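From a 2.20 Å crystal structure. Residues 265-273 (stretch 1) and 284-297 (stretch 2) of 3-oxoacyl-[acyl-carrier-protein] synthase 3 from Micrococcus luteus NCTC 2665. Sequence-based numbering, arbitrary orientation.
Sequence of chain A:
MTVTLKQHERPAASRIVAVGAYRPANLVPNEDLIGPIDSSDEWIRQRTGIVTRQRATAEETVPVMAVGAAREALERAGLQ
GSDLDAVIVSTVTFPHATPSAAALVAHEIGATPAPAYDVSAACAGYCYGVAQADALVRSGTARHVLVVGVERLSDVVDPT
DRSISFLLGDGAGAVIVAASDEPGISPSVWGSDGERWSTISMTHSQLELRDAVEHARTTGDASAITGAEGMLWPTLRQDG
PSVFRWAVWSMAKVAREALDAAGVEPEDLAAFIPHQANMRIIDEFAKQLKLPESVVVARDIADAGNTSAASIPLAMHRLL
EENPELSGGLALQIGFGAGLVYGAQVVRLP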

# COMPACT_ATOMS: atom_id res chain seq x y z
N GLU A 265 -30.24 -8.50 -7.93
CA GLU A 265 -30.72 -7.68 -9.05
C GLU A 265 -30.81 -6.23 -8.58
O GLU A 265 -30.90 -5.98 -7.38
N PRO A 266 -30.78 -5.27 -9.52
CA PRO A 266 -30.86 -3.84 -9.16
C PRO A 266 -32.07 -3.51 -8.27
O PRO A 266 -32.00 -2.60 -7.44
N GLU A 267 -33.15 -4.27 -8.45
CA GLU A 267 -34.37 -4.16 -7.65
C GLU A 267 -34.14 -4.50 -6.17
O GLU A 267 -34.90 -4.06 -5.31
N ASP A 268 -33.12 -5.31 -5.90
CA ASP A 268 -32.76 -5.70 -4.53
C ASP A 268 -31.91 -4.66 -3.80
O ASP A 268 -31.72 -4.74 -2.59
N LEU A 269 -31.39 -3.68 -4.55
CA LEU A 269 -30.54 -2.64 -3.97
C LEU A 269 -31.35 -1.58 -3.22
O LEU A 269 -32.41 -1.17 -3.68
N ALA A 270 -30.85 -1.14 -2.07
CA ALA A 270 -31.40 0.03 -1.40
C ALA A 270 -30.64 1.27 -1.83
O ALA A 270 -31.14 2.38 -1.74
N ALA A 271 -29.41 1.08 -2.30
CA ALA A 271 -28.59 2.22 -2.67
C ALA A 271 -27.52 1.86 -3.69
O ALA A 271 -27.08 0.72 -3.78
N PHE A 272 -27.10 2.87 -4.45
CA PHE A 272 -26.01 2.75 -5.40
C PHE A 272 -24.99 3.81 -5.02
O PHE A 272 -25.29 5.01 -5.05
N ILE A 273 -23.80 3.38 -4.64
CA ILE A 273 -22.80 4.32 -4.16
C ILE A 273 -21.54 4.24 -4.98
O ILE A 273 -20.56 3.60 -4.58
N GLU A 284 -24.88 8.99 -15.65
CA GLU A 284 -24.85 8.11 -16.80
C GLU A 284 -24.70 6.66 -16.34
O GLU A 284 -25.30 5.74 -16.90
N PHE A 285 -23.90 6.49 -15.28
CA PHE A 285 -23.71 5.20 -14.62
C PHE A 285 -25.04 4.64 -14.09
O PHE A 285 -25.44 3.52 -14.42
N ALA A 286 -25.73 5.43 -13.27
CA ALA A 286 -27.03 5.03 -12.74
C ALA A 286 -28.01 4.66 -13.84
O ALA A 286 -28.77 3.70 -13.70
N LYS A 287 -28.00 5.41 -14.94
CA LYS A 287 -28.91 5.12 -16.04
C LYS A 287 -28.56 3.76 -16.66
O LYS A 287 -29.44 2.98 -17.03
N GLN A 288 -27.27 3.48 -16.77
CA GLN A 288 -26.83 2.27 -17.45
C GLN A 288 -27.22 1.00 -16.65
O GLN A 288 -27.53 -0.06 -17.22
N LEU A 289 -27.25 1.14 -15.33
CA LEU A 289 -27.62 0.04 -14.45
C LEU A 289 -29.12 -0.22 -14.35
O LEU A 289 -29.54 -1.13 -13.65
N LYS A 290 -29.91 0.59 -15.05
CA LYS A 290 -31.35 0.44 -15.07
C LYS A 290 -31.99 0.36 -13.69
O LYS A 290 -32.86 -0.48 -13.45
N LEU A 291 -31.58 1.24 -12.78
CA LEU A 291 -32.04 1.18 -11.40
C LEU A 291 -33.49 1.62 -11.30
O LEU A 291 -33.91 2.52 -12.03
N PRO A 292 -34.27 1.00 -10.40
CA PRO A 292 -35.61 1.54 -10.15
C PRO A 292 -35.47 2.83 -9.37
O PRO A 292 -34.41 3.12 -8.83
N GLU A 293 -36.57 3.58 -9.32
CA GLU A 293 -36.62 4.90 -8.71
C GLU A 293 -36.37 4.82 -7.22
O GLU A 293 -35.96 5.80 -6.59
N SER A 294 -36.64 3.65 -6.66
CA SER A 294 -36.48 3.42 -5.23
C SER A 294 -35.02 3.31 -4.77
O SER A 294 -34.74 3.49 -3.59
N VAL A 295 -34.10 3.02 -5.69
CA VAL A 295 -32.67 2.98 -5.34
C VAL A 295 -32.10 4.38 -5.13
O VAL A 295 -32.16 5.23 -6.02
N VAL A 296 -31.57 4.63 -3.95
CA VAL A 296 -31.00 5.93 -3.64
C VAL A 296 -29.59 6.01 -4.24
O VAL A 296 -28.74 5.18 -3.94
N VAL A 297 -29.35 7.02 -5.08
CA VAL A 297 -28.04 7.24 -5.68
C VAL A 297 -27.23 8.29 -4.90
O VAL A 297 -27.68 9.43 -4.72

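Phe272 is the anchor of this contact, and no other residue has as much of its surface covered by the opposing stretch. Its chi1 of 171° (t) carries the ring from the strand to the helix of stretch 2, where several apolar groups meet it. Leu289, in the m,t rotamer, lays CD1 over one face of the ring, 4.0 Å from the ring centroid and 21° off the normal, a CH-pi contact. Phe285, chi1 t, offers its own face to the edge of Phe272: the planes stand at 70°, the centroids are 5.1 Å apart, and Phe272 CZ lies 3.8 Å from Phe285 CD2. The Phe272 ring also borders Ala286, with Phe272 CE2 3.9 Å from Ala286 N and Phe272 CD2 4.3 Å from Ala286 CB.

At the root of the ring, Phe272 CB touches Leu291 CD1 at 3.8 Å and Val295 CG1 at 4.0 Å. Leu291 starts with CA-to-CB pointing away, yet its m,t rotamer brings the end of the side chain back; CD2 reaches Leu269 CD1 at 4.2 Å and Pro266 CB at 4.0 Å. Val295, chi1 t, sets CG1 beside Phe272, and both methyls lie near Leu269 CB, CG2 at 4.2 Å and CG1 at 4.3 Å; Val295 CG2 is also 3.6 Å from the backbone Pro266 O. Leu269, also m,t, points toward stretch 2.

A short parallel bridge fixes the register of these side chains. Val296 N donates to Ala270 O (3.2 Å), and Phe272 N donates to Val296 O (2.9 Å), both nearly straight. Ala271 and Val296 share one face of the sheet; Phe272 and Val297 share the other, where Val297 CG1 comes within 4.3 Å of Phe272 CD2. Alternation along the strand thus sends Phe272 to the helix side.

Farther out, two prolines close the apolar layer. Pro266 and Pro292 both point toward the opposing stretch, with Pro266 CB 4.3 Å from Pro292 CD. Pro266 CG also rests 3.8 Å from Leu289 O, where the helix ends in a Schellman motif and Lys290 takes positive phi. Glu267 points away at CA-to-CB, but its chi1 of -71° (m) sets Glu267 CG 4.0 Å from Pro292 CG, and chi2 of 64° (p) then directs the carboxylate.

The carboxylate lies at the polar edge. One water donates to Glu267 OE2 (2.8 Å) and to Lys290 O (3.1 Å), linking the acid to the helix terminus without a direct bond. The Lys290 CA-to-CB bond runs sideways and the end of the side chain leads away. Asp268, chi1 m, points away at CA-to-CB and serves its own stretch, its OD2 accepting from Glu265 N at 3.0 Å.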

# COMPACT_ATOMS: atom_id res chain seq x y z
CB GLU A 265 -32.10 -8.16 -9.50
CG GLU A 265 -32.20 -9.66 -9.76
CD GLU A 265 -31.78 -10.05 -11.17
OE1 GLU A 265 -30.78 -9.50 -11.69
OE2 GLU A 265 -32.45 -10.92 -11.77
CB PRO A 266 -30.99 -3.16 -10.52
CG PRO A 266 -30.34 -4.10 -11.48
CD PRO A 266 -30.71 -5.47 -10.98
CB GLU A 267 -35.44 -5.10 -8.22
CG GLU A 267 -36.03 -4.66 -9.55
CD GLU A 267 -35.03 -4.64 -10.72
OE1 GLU A 267 -33.85 -5.01 -10.56
OE2 GLU A 267 -35.42 -4.25 -11.84
CB ASP A 268 -32.02 -7.04 -4.55
CG ASP A 268 -32.87 -8.17 -5.10
OD1 ASP A 268 -34.07 -8.22 -4.74
OD2 ASP A 268 -32.34 -8.99 -5.89
CB LEU A 269 -29.70 -1.95 -5.06
CG LEU A 269 -28.65 -2.80 -5.78
CD1 LEU A 269 -27.95 -2.01 -6.90
CD2 LEU A 269 -27.63 -3.33 -4.78
CB ALA A 270 -31.34 -0.12 0.10
CB ALA A 271 -27.95 2.85 -1.43
CB PHE A 272 -26.52 2.96 -6.83
CG PHE A 272 -25.42 3.07 -7.85
CD1 PHE A 272 -24.36 2.17 -7.85
CD2 PHE A 272 -25.45 4.07 -8.81
CE1 PHE A 272 -23.34 2.28 -8.80
CE2 PHE A 272 -24.44 4.19 -9.76
CZ PHE A 272 -23.38 3.28 -9.75
CB ILE A 273 -22.46 4.09 -2.68
CG1 ILE A 273 -23.75 3.86 -1.87
CG2 ILE A 273 -21.68 5.28 -2.14
CD1 ILE A 273 -23.52 3.38 -0.46
CB GLU A 284 -23.70 8.51 -17.73
CG GLU A 284 -23.81 7.95 -19.14
CD GLU A 284 -25.16 8.20 -19.77
OE1 GLU A 284 -25.54 9.38 -19.93
OE2 GLU A 284 -25.85 7.21 -20.09
CB PHE A 285 -22.70 5.41 -13.49
CG PHE A 285 -21.91 4.19 -13.13
CD1 PHE A 285 -20.67 4.32 -12.54
CD2 PHE A 285 -22.42 2.92 -13.36
CE1 PHE A 285 -19.93 3.20 -12.19
CE2 PHE A 285 -21.69 1.79 -13.02
CZ PHE A 285 -20.44 1.93 -12.43
CB ALA A 286 -27.61 6.15 -11.86
CB LYS A 287 -28.82 6.21 -17.11
CG LYS A 287 -29.57 5.89 -18.40
CD LYS A 287 -29.49 7.05 -19.40
CE LYS A 287 -30.03 6.64 -20.77
NZ LYS A 287 -30.11 7.79 -21.72
CB GLN A 288 -25.32 2.36 -17.72
CG GLN A 288 -24.79 1.33 -18.70
CD GLN A 288 -25.34 1.49 -20.11
OE1 GLN A 288 -25.84 2.55 -20.48
NE2 GLN A 288 -25.26 0.42 -20.90
CB LEU A 289 -27.07 0.27 -13.05
CG LEU A 289 -25.55 0.22 -12.96
CD1 LEU A 289 -25.08 0.32 -11.52
CD2 LEU A 289 -25.05 -1.06 -13.61
CB LYS A 290 -31.74 -0.80 -15.88
CG LYS A 290 -31.41 -0.72 -17.36
CD LYS A 290 -31.80 -2.01 -18.06
CE LYS A 290 -31.55 -1.93 -19.57
NZ LYS A 290 -32.53 -1.03 -20.26
CB LEU A 291 -31.20 2.09 -10.52
CG LEU A 291 -29.69 1.90 -10.48
CD1 LEU A 291 -29.07 2.94 -9.58
CD2 LEU A 291 -29.33 0.50 -10.02
CB PRO A 292 -36.28 0.47 -9.28
CG PRO A 292 -35.36 -0.71 -9.26
CD PRO A 292 -33.99 -0.19 -9.59
CB GLU A 293 -37.99 5.52 -8.98
CG GLU A 293 -38.28 6.80 -8.22
CD GLU A 293 -38.42 8.01 -9.13
OE1 GLU A 293 -39.44 8.73 -9.01
OE2 GLU A 293 -37.50 8.23 -9.96
CB SER A 294 -37.26 2.16 -4.82
OG SER A 294 -36.78 1.00 -5.48
CB VAL A 295 -31.83 2.24 -6.40
CG1 VAL A 295 -30.37 2.17 -5.97
CG2 VAL A 295 -32.37 0.84 -6.63
CB VAL A 296 -30.93 6.16 -2.12
CG1 VAL A 296 -30.34 7.52 -1.80
CG2 VAL A 296 -32.31 6.00 -1.50
CB VAL A 297 -28.18 7.69 -7.14
CG1 VAL A 297 -26.84 8.04 -7.73
CG2 VAL A 297 -28.88 6.60 -7.96
O HOH W 1 -33.47 -3.49 -13.77